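Local structure of scallop myosin (Argopecten irradians, 1WDC) at residues I27-D32 with I40-E45; D84-I89 with M147-G152; E100-N105 with D140-T145. The protein serves as the regulatory light chain of molluscan muscle myosin, a calcium-binding subunit responsible for calcium-dependent binding and calcium-dependent Mg-ATPase activity. One frame throughout, in Å; residues are numbered along the deposited sequence.

Overall arrangement
Contact 1 comes first along the chain and stands apart: its centre is 30 Å from that of contact 2 and 40 Å from that of contact 3, on the opposite side of the chain's centre. It belongs to the metal-binding EF-hand of the N-terminal half, between helices 14-27 and 37-47. Contacts 2 and 3, with centres 12 Å apart, share helix 141-149, and contact 3 is nested within the loop that contact 2 closes. The two meet where Thr145 packs on Glu86 and Ile89. This fits the two-lobed build of EF-hand light chains: the magnesium site lies in the first lobe, and helix 141-149 takes part in both contacts of the second.

Contact 1: residues I27-D32 with I40-E45; sequences IDVDRD and IKAISE. With MG (magnesium ion), chain D.
This is the heart of an EF-hand: the helix 14-27 runs out into a metal loop, and helix 37-47 folds back against its start. The join is apolar. Val29, second in the loop, holds CG1 anti to the backbone N (chi1 169°), which sets CG2 beside that N and against helix 37-47. Val29 CG2 lies 3.7 Å from Ile43 CB, the two side chains crossing obliquely, while CG1 of Val29 reaches CB of Ala42 at 4.2 Å. Deeper in, the CG2 methyls of Ile27 and Ile43 meet at 4.3 Å, and Ile27 CG2 also approaches CG1 of Ile40. An apolar side chain of another protein's chain packs on Ile27, so this small core continues into the myosin assembly.

Beyond the apolar join, the loop turns its acids onto magnesium. Asp28 swings CG anti to its backbone N (chi1 175°), whereas Asp30 and Asp32 both take the crowded position between N and the carbonyl carbon; each offers OD1 to the ion. The backbone carbonyl of Phe34 and the side chain of Asp39 complete the site. The positive ion would probably keep the acids that bind it, Asp28, Asp30, Asp32 and Asp39, ionised despite their crowding. Asp28 OD2 is engaged by Gly33 N, which fixes the rotation of its carboxylate. In helix 37-47, Ile40 O takes both Ser44 N and Ser44 OG. A water bound to the magnesium at 2.4 Å donates to Asp30 OD2 at 2.9 Å and, weakly, to Asp32 OD2.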
# COMPACT_ATOMS: atom_id res chain seq x y z
N ILE B 27 -34.85 6.80 23.40
CA ILE B 27 -33.88 7.42 24.30
C ILE B 27 -34.57 8.54 25.08
O ILE B 27 -34.26 8.75 26.25
CB ILE B 27 -32.69 8.02 23.54
CG1 ILE B 27 -32.02 6.93 22.69
CG2 ILE B 27 -31.68 8.62 24.51
CD1 ILE B 27 -30.84 7.45 21.84
N ASP B 28 -35.51 9.23 24.45
CA ASP B 28 -36.20 10.34 25.09
C ASP B 28 -37.30 9.83 26.03
O ASP B 28 -38.48 10.14 25.87
CB ASP B 28 -36.78 11.28 24.05
CG ASP B 28 -37.61 12.37 24.66
OD1 ASP B 28 -37.30 12.76 25.80
OD2 ASP B 28 -38.64 12.70 24.07
N VAL B 29 -36.86 9.21 27.12
CA VAL B 29 -37.71 8.33 27.90
C VAL B 29 -38.99 9.00 28.41
O VAL B 29 -40.09 8.45 28.25
CB VAL B 29 -36.88 7.68 29.06
CG1 VAL B 29 -37.80 6.98 30.04
CG2 VAL B 29 -35.88 6.66 28.48
N ASP B 30 -38.88 10.29 28.75
CA ASP B 30 -39.97 11.04 29.36
C ASP B 30 -40.86 11.83 28.37
O ASP B 30 -41.72 12.63 28.78
CB ASP B 30 -39.39 11.98 30.44
CG ASP B 30 -38.47 13.03 29.87
OD1 ASP B 30 -38.62 13.35 28.68
OD2 ASP B 30 -37.66 13.62 30.62
N ARG B 31 -40.79 11.43 27.10
CA ARG B 31 -41.11 12.26 25.94
C ARG B 31 -41.43 13.73 26.12
O ARG B 31 -42.53 14.17 25.82
CB ARG B 31 -42.19 11.60 25.08
CG ARG B 31 -43.31 10.91 25.82
CD ARG B 31 -44.58 11.78 25.88
NE ARG B 31 -45.17 12.08 24.57
CZ ARG B 31 -45.62 13.29 24.22
NH1 ARG B 31 -45.36 14.34 24.98
NH2 ARG B 31 -46.26 13.46 23.07
N ASP B 32 -40.39 14.51 26.35
CA ASP B 32 -40.49 15.96 26.38
C ASP B 32 -39.77 16.61 25.18
O ASP B 32 -39.70 17.84 25.07
CB ASP B 32 -39.94 16.50 27.72
CG ASP B 32 -38.41 16.50 27.80
OD1 ASP B 32 -37.79 15.86 26.93
OD2 ASP B 32 -37.82 17.15 28.69
N ILE B 40 -31.13 9.16 29.24
CA ILE B 40 -29.98 8.31 28.95
C ILE B 40 -29.76 7.23 30.03
O ILE B 40 -29.53 6.08 29.68
CB ILE B 40 -28.72 9.18 28.79
CG1 ILE B 40 -28.86 10.08 27.59
CG2 ILE B 40 -27.48 8.32 28.61
CD1 ILE B 40 -27.69 10.97 27.48
N LYS B 41 -29.78 7.60 31.32
CA LYS B 41 -29.66 6.66 32.44
C LYS B 41 -30.83 5.69 32.52
O LYS B 41 -30.62 4.49 32.65
CB LYS B 41 -29.54 7.38 33.77
CG LYS B 41 -29.44 6.48 35.02
CD LYS B 41 -28.80 7.26 36.19
CE LYS B 41 -28.89 6.52 37.53
NZ LYS B 41 -30.26 5.98 37.77
N ALA B 42 -32.05 6.20 32.39
CA ALA B 42 -33.20 5.32 32.45
C ALA B 42 -33.16 4.27 31.32
O ALA B 42 -33.29 3.06 31.58
CB ALA B 42 -34.45 6.13 32.39
N ILE B 43 -32.93 4.72 30.07
CA ILE B 43 -32.82 3.83 28.91
C ILE B 43 -31.59 2.91 28.95
O ILE B 43 -31.72 1.73 28.66
CB ILE B 43 -32.86 4.64 27.56
CG1 ILE B 43 -33.18 3.71 26.37
CG2 ILE B 43 -31.52 5.33 27.30
CD1 ILE B 43 -34.20 2.61 26.64
N SER B 44 -30.45 3.40 29.45
CA SER B 44 -29.24 2.56 29.59
C SER B 44 -29.49 1.44 30.56
O SER B 44 -29.21 0.28 30.25
CB SER B 44 -28.05 3.36 30.12
OG SER B 44 -27.45 4.15 29.10
N GLU B 45 -29.95 1.78 31.75
CA GLU B 45 -30.14 0.79 32.79
C GLU B 45 -31.13 -0.24 32.34
O GLU B 45 -31.27 -1.27 32.98
CB GLU B 45 -30.69 1.43 34.04
CG GLU B 45 -29.66 2.16 34.87
CD GLU B 45 -30.29 2.91 36.01
OE1 GLU B 45 -31.49 3.22 35.92
OE2 GLU B 45 -29.57 3.26 36.97
MG MG D . -36.51 13.96 27.76
O HOH W 1 -35.39 15.10 29.57

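Contact 2: residues D84-I89 with M147-G152; sequences DSEETI and MIKGSG
Two helix ends meet here in the C-terminal lobe: the start of helix 86-94, in the second EF-hand, and the close of helix 141-149. Lys149 makes the largest contribution. Its CG is anti to the carbonyl carbon, and bends at chi2 and chi3 lead the chain past Glu86, which slides by in the opposite direction. The methylene Lys149 CD is pressed on Ile89 CD1 at 3.5 Å, tighter than usual for two carbons, and the ammonium then goes on to Asp84. There Lys149 NZ donates to the backbone O of Asp84 at 3.0 Å, from above the carbonyl plane (36° out of it). The carboxylate of Asp84 is engaged by polar and basic side chains of another protein's chain.

Glu86 sets CG anti to its backbone N (chi1 -156°) and stays extended beyond, bringing OE1 to the loop after helix 141-149. Ser151 OG donates to Glu86 OE1 at 2.6 Å, again from above the carboxylate plane, although Ser151 itself is poorly ordered. An alanine at Glu86 would remove both this acceptor and the CG that lies along Lys149, and would probably loosen the tail's hold on helix 86-94. Alongside, Ile89 CD1 meets Ile148 CG2 at 4.3 Å, the apolar side of the junction. Ser85 caps helix 86-94, its OG accepting weakly from Thr88 N, while Gly150, the first residue past helix 141-149, has positive phi (88°). The start of the first helix packing on the end of the last is consistent with the compact four-helix lobe that two paired EF-hands form.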
# COMPACT_ATOMS: atom_id res chain seq x y z
N ASP B 84 -14.84 7.52 4.08
CA ASP B 84 -14.97 7.17 2.67
C ASP B 84 -16.19 6.33 2.40
O ASP B 84 -16.66 5.64 3.29
CB ASP B 84 -13.71 6.45 2.23
CG ASP B 84 -12.54 7.40 2.03
OD1 ASP B 84 -12.54 8.10 0.98
OD2 ASP B 84 -11.66 7.51 2.92
N SER B 85 -16.76 6.43 1.20
CA SER B 85 -17.86 5.56 0.83
C SER B 85 -17.47 4.08 0.82
O SER B 85 -16.29 3.76 0.82
CB SER B 85 -18.36 5.93 -0.54
OG SER B 85 -17.30 5.82 -1.46
N GLU B 86 -18.46 3.20 0.73
CA GLU B 86 -18.22 1.77 0.81
C GLU B 86 -17.51 1.29 -0.44
O GLU B 86 -16.63 0.41 -0.38
CB GLU B 86 -19.54 1.02 0.95
CG GLU B 86 -19.37 -0.34 1.60
CD GLU B 86 -20.67 -1.14 1.69
OE1 GLU B 86 -21.75 -0.53 1.65
OE2 GLU B 86 -20.60 -2.38 1.88
N GLU B 87 -17.85 1.92 -1.55
CA GLU B 87 -17.22 1.59 -2.81
C GLU B 87 -15.73 1.95 -2.82
O GLU B 87 -14.90 1.14 -3.22
CB GLU B 87 -17.94 2.31 -3.95
CG GLU B 87 -17.34 2.03 -5.32
CD GLU B 87 -17.95 2.91 -6.39
OE1 GLU B 87 -17.83 4.16 -6.30
OE2 GLU B 87 -18.58 2.34 -7.32
N THR B 88 -15.41 3.13 -2.28
CA THR B 88 -14.03 3.56 -2.14
C THR B 88 -13.20 2.60 -1.29
O THR B 88 -12.06 2.29 -1.63
CB THR B 88 -13.93 4.97 -1.51
OG1 THR B 88 -14.54 5.92 -2.38
CG2 THR B 88 -12.47 5.37 -1.31
N ILE B 89 -13.77 2.18 -0.17
CA ILE B 89 -13.10 1.26 0.76
C ILE B 89 -12.97 -0.15 0.18
O ILE B 89 -11.91 -0.75 0.24
CB ILE B 89 -13.84 1.18 2.14
CG1 ILE B 89 -14.02 2.58 2.75
CG2 ILE B 89 -13.03 0.28 3.11
CD1 ILE B 89 -14.97 2.63 3.96
N MET B 147 -19.61 -4.18 7.23
CA MET B 147 -19.51 -4.10 8.68
C MET B 147 -18.94 -2.77 9.15
O MET B 147 -19.35 -2.25 10.18
CB MET B 147 -18.63 -5.22 9.22
CG MET B 147 -17.93 -4.89 10.54
SD MET B 147 -17.39 -6.35 11.48
CE MET B 147 -15.69 -5.98 11.67
N ILE B 148 -17.87 -2.34 8.50
CA ILE B 148 -17.18 -1.09 8.83
C ILE B 148 -17.97 0.18 8.40
O ILE B 148 -17.79 1.24 8.99
CB ILE B 148 -15.77 -1.12 8.23
CG1 ILE B 148 -14.78 -1.38 9.34
CG2 ILE B 148 -15.40 0.15 7.46
CD1 ILE B 148 -13.46 -0.75 9.03
N LYS B 149 -18.95 0.00 7.52
CA LYS B 149 -19.77 1.10 7.05
C LYS B 149 -21.23 0.97 7.43
O LYS B 149 -22.03 1.83 7.09
CB LYS B 149 -19.66 1.24 5.54
CG LYS B 149 -18.31 1.67 5.09
CD LYS B 149 -18.37 3.06 4.53
CE LYS B 149 -18.54 4.11 5.63
NZ LYS B 149 -19.08 5.43 5.10
N GLY B 150 -21.60 -0.16 8.04
CA GLY B 150 -22.97 -0.35 8.52
C GLY B 150 -23.98 -0.94 7.54
O GLY B 150 -25.12 -1.20 7.92
N SER B 151 -23.59 -1.10 6.28
CA SER B 151 -24.44 -1.77 5.30
C SER B 151 -24.45 -3.26 5.62
O SER B 151 -24.93 -4.07 4.82
CB SER B 151 -23.87 -1.55 3.91
OG SER B 151 -22.46 -1.52 3.98
N GLY B 152 -23.65 -3.60 6.63
CA GLY B 152 -23.80 -4.85 7.34
C GLY B 152 -23.98 -4.54 8.81
O GLY B 152 -25.08 -4.69 9.35

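Contact 3: residues E100-N105 with D140-T145; sequences ETKKLN and DYVKFT
Tyr141 holds its ring in the crowded position between backbone N and carbonyl carbon (chi1 68°), and this turns it from the first turn of helix 141-149 onto the loop leading to strand 104-105. Lys102 answers with CG anti to the carbonyl carbon and a chain bent at chi2, chi3 and chi4, so that it folds back over the helix start. The ring rests largely on backbone: Tyr141 CE2 is 3.5 Å from Lys102 C, and Lys102 O stands over one face, offset toward the rim. Lys103 O lies at the ring edge, in plane. Leu104 CG comes within 4.0 Å of Tyr141 CD2, the two side chains crossing at about a right angle. The phenol OH touches Lys102 CA and CD, but its hydrogen bond goes to Asp97, which also takes Lys102 N and so ties ring and loop to one carboxylate. The ring of Phe93 lies near that of Tyr141, with planes about 20° apart.

Farther out, Val142 CG2 sits 3.9 Å from Lys102 NZ and close to Lys102 CB. Asp140 is the N-cap: with CG anti to its N, OD1 accepts from Lys143 N at 3.2 Å and weakly from Val142 N. A water bridges the two segments, donating to Lys102 O at 2.9 Å and to Asp140 OD1 at 2.7 Å. Lys103 NZ stays 4.6 Å from Asp140 OD2, too far for a salt bridge, yet its charge would probably favour the ionised acid. Leu104 pairs its backbone with Phe139, just ahead of the capped helix; this pairing of short loop strands between two helix-loop-helix units is the signature of a paired EF-hand lobe.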
# COMPACT_ATOMS: atom_id res chain seq x y z
N GLU B 100 -9.42 -10.85 -8.41
CA GLU B 100 -10.77 -10.58 -7.99
C GLU B 100 -11.46 -11.75 -7.33
O GLU B 100 -12.66 -11.92 -7.49
CB GLU B 100 -11.56 -10.06 -9.17
CG GLU B 100 -10.95 -8.78 -9.65
CD GLU B 100 -11.31 -8.40 -11.07
OE1 GLU B 100 -12.52 -8.42 -11.42
OE2 GLU B 100 -10.36 -7.99 -11.80
N THR B 101 -10.75 -12.38 -6.39
CA THR B 101 -11.30 -13.48 -5.60
C THR B 101 -12.24 -12.96 -4.48
O THR B 101 -13.05 -13.72 -3.93
CB THR B 101 -10.17 -14.27 -4.94
OG1 THR B 101 -9.57 -13.47 -3.93
CG2 THR B 101 -9.09 -14.61 -5.93
N LYS B 102 -12.19 -11.64 -4.23
CA LYS B 102 -12.96 -10.98 -3.17
C LYS B 102 -12.64 -11.47 -1.76
O LYS B 102 -13.48 -11.40 -0.86
CB LYS B 102 -14.46 -11.09 -3.44
CG LYS B 102 -14.94 -10.66 -4.86
CD LYS B 102 -14.14 -9.50 -5.44
CE LYS B 102 -15.04 -8.49 -6.12
NZ LYS B 102 -15.70 -7.56 -5.11
N LYS B 103 -11.41 -11.97 -1.58
CA LYS B 103 -10.88 -12.28 -0.25
C LYS B 103 -9.44 -11.90 -0.30
O LYS B 103 -8.91 -11.63 -1.38
CB LYS B 103 -10.93 -13.76 0.07
CG LYS B 103 -12.24 -14.38 -0.19
CD LYS B 103 -12.97 -14.66 1.09
CE LYS B 103 -14.31 -15.24 0.74
NZ LYS B 103 -14.90 -14.49 -0.42
N LEU B 104 -8.84 -11.78 0.88
CA LEU B 104 -7.40 -11.64 1.06
C LEU B 104 -6.98 -12.70 2.06
O LEU B 104 -7.74 -13.05 2.94
CB LEU B 104 -7.06 -10.25 1.59
CG LEU B 104 -7.12 -9.06 0.62
CD1 LEU B 104 -6.71 -7.79 1.30
CD2 LEU B 104 -6.20 -9.31 -0.56
N ASN B 105 -5.81 -13.29 1.87
CA ASN B 105 -5.32 -14.29 2.79
C ASN B 105 -5.20 -13.60 4.12
O ASN B 105 -4.74 -12.48 4.16
CB ASN B 105 -3.95 -14.74 2.35
CG ASN B 105 -3.97 -15.75 1.18
OD1 ASN B 105 -5.04 -16.13 0.67
ND2 ASN B 105 -2.79 -16.21 0.79
N ASP B 140 -12.67 -11.83 4.49
CA ASP B 140 -13.71 -11.34 3.58
C ASP B 140 -13.84 -9.78 3.63
O ASP B 140 -14.70 -9.22 4.30
CB ASP B 140 -15.05 -12.04 3.93
CG ASP B 140 -16.17 -11.76 2.93
OD1 ASP B 140 -16.05 -10.83 2.11
OD2 ASP B 140 -17.21 -12.45 2.96
N TYR B 141 -13.08 -9.10 2.78
CA TYR B 141 -13.06 -7.66 2.79
C TYR B 141 -14.33 -7.02 2.27
O TYR B 141 -14.56 -5.82 2.46
CB TYR B 141 -11.84 -7.12 2.05
CG TYR B 141 -11.82 -7.34 0.55
CD1 TYR B 141 -12.58 -6.52 -0.31
CD2 TYR B 141 -10.97 -8.31 -0.03
CE1 TYR B 141 -12.54 -6.71 -1.69
CE2 TYR B 141 -10.89 -8.44 -1.43
CZ TYR B 141 -11.70 -7.65 -2.23
OH TYR B 141 -11.65 -7.75 -3.59
N VAL B 142 -15.13 -7.77 1.53
CA VAL B 142 -16.36 -7.18 1.04
C VAL B 142 -17.29 -7.07 2.24
O VAL B 142 -17.85 -6.01 2.49
CB VAL B 142 -17.01 -8.02 -0.08
CG1 VAL B 142 -18.27 -7.38 -0.51
CG2 VAL B 142 -16.10 -8.12 -1.27
N LYS B 143 -17.28 -8.10 3.09
CA LYS B 143 -18.19 -8.14 4.22
C LYS B 143 -17.71 -7.26 5.30
O LYS B 143 -18.50 -6.75 6.06
CB LYS B 143 -18.33 -9.54 4.79
CG LYS B 143 -19.69 -10.15 4.52
CD LYS B 143 -20.77 -9.06 4.19
CE LYS B 143 -20.96 -8.84 2.66
NZ LYS B 143 -21.54 -7.49 2.29
N PHE B 144 -16.40 -7.29 5.52
CA PHE B 144 -15.78 -6.40 6.47
C PHE B 144 -16.07 -4.91 6.14
O PHE B 144 -16.28 -4.10 7.04
CB PHE B 144 -14.28 -6.64 6.48
CG PHE B 144 -13.53 -5.73 7.41
CD1 PHE B 144 -13.44 -6.02 8.76
CD2 PHE B 144 -12.90 -4.58 6.92
CE1 PHE B 144 -12.72 -5.19 9.61
CE2 PHE B 144 -12.19 -3.76 7.77
CZ PHE B 144 -12.09 -4.06 9.11
N THR B 145 -16.03 -4.54 4.86
CA THR B 145 -16.33 -3.17 4.48
C THR B 145 -17.77 -2.78 4.83
O THR B 145 -17.98 -1.73 5.43
CB THR B 145 -16.08 -2.96 2.98
OG1 THR B 145 -14.70 -3.23 2.68
CG2 THR B 145 -16.42 -1.55 2.58
O HOH W 2 -16.36 -11.44 -0.50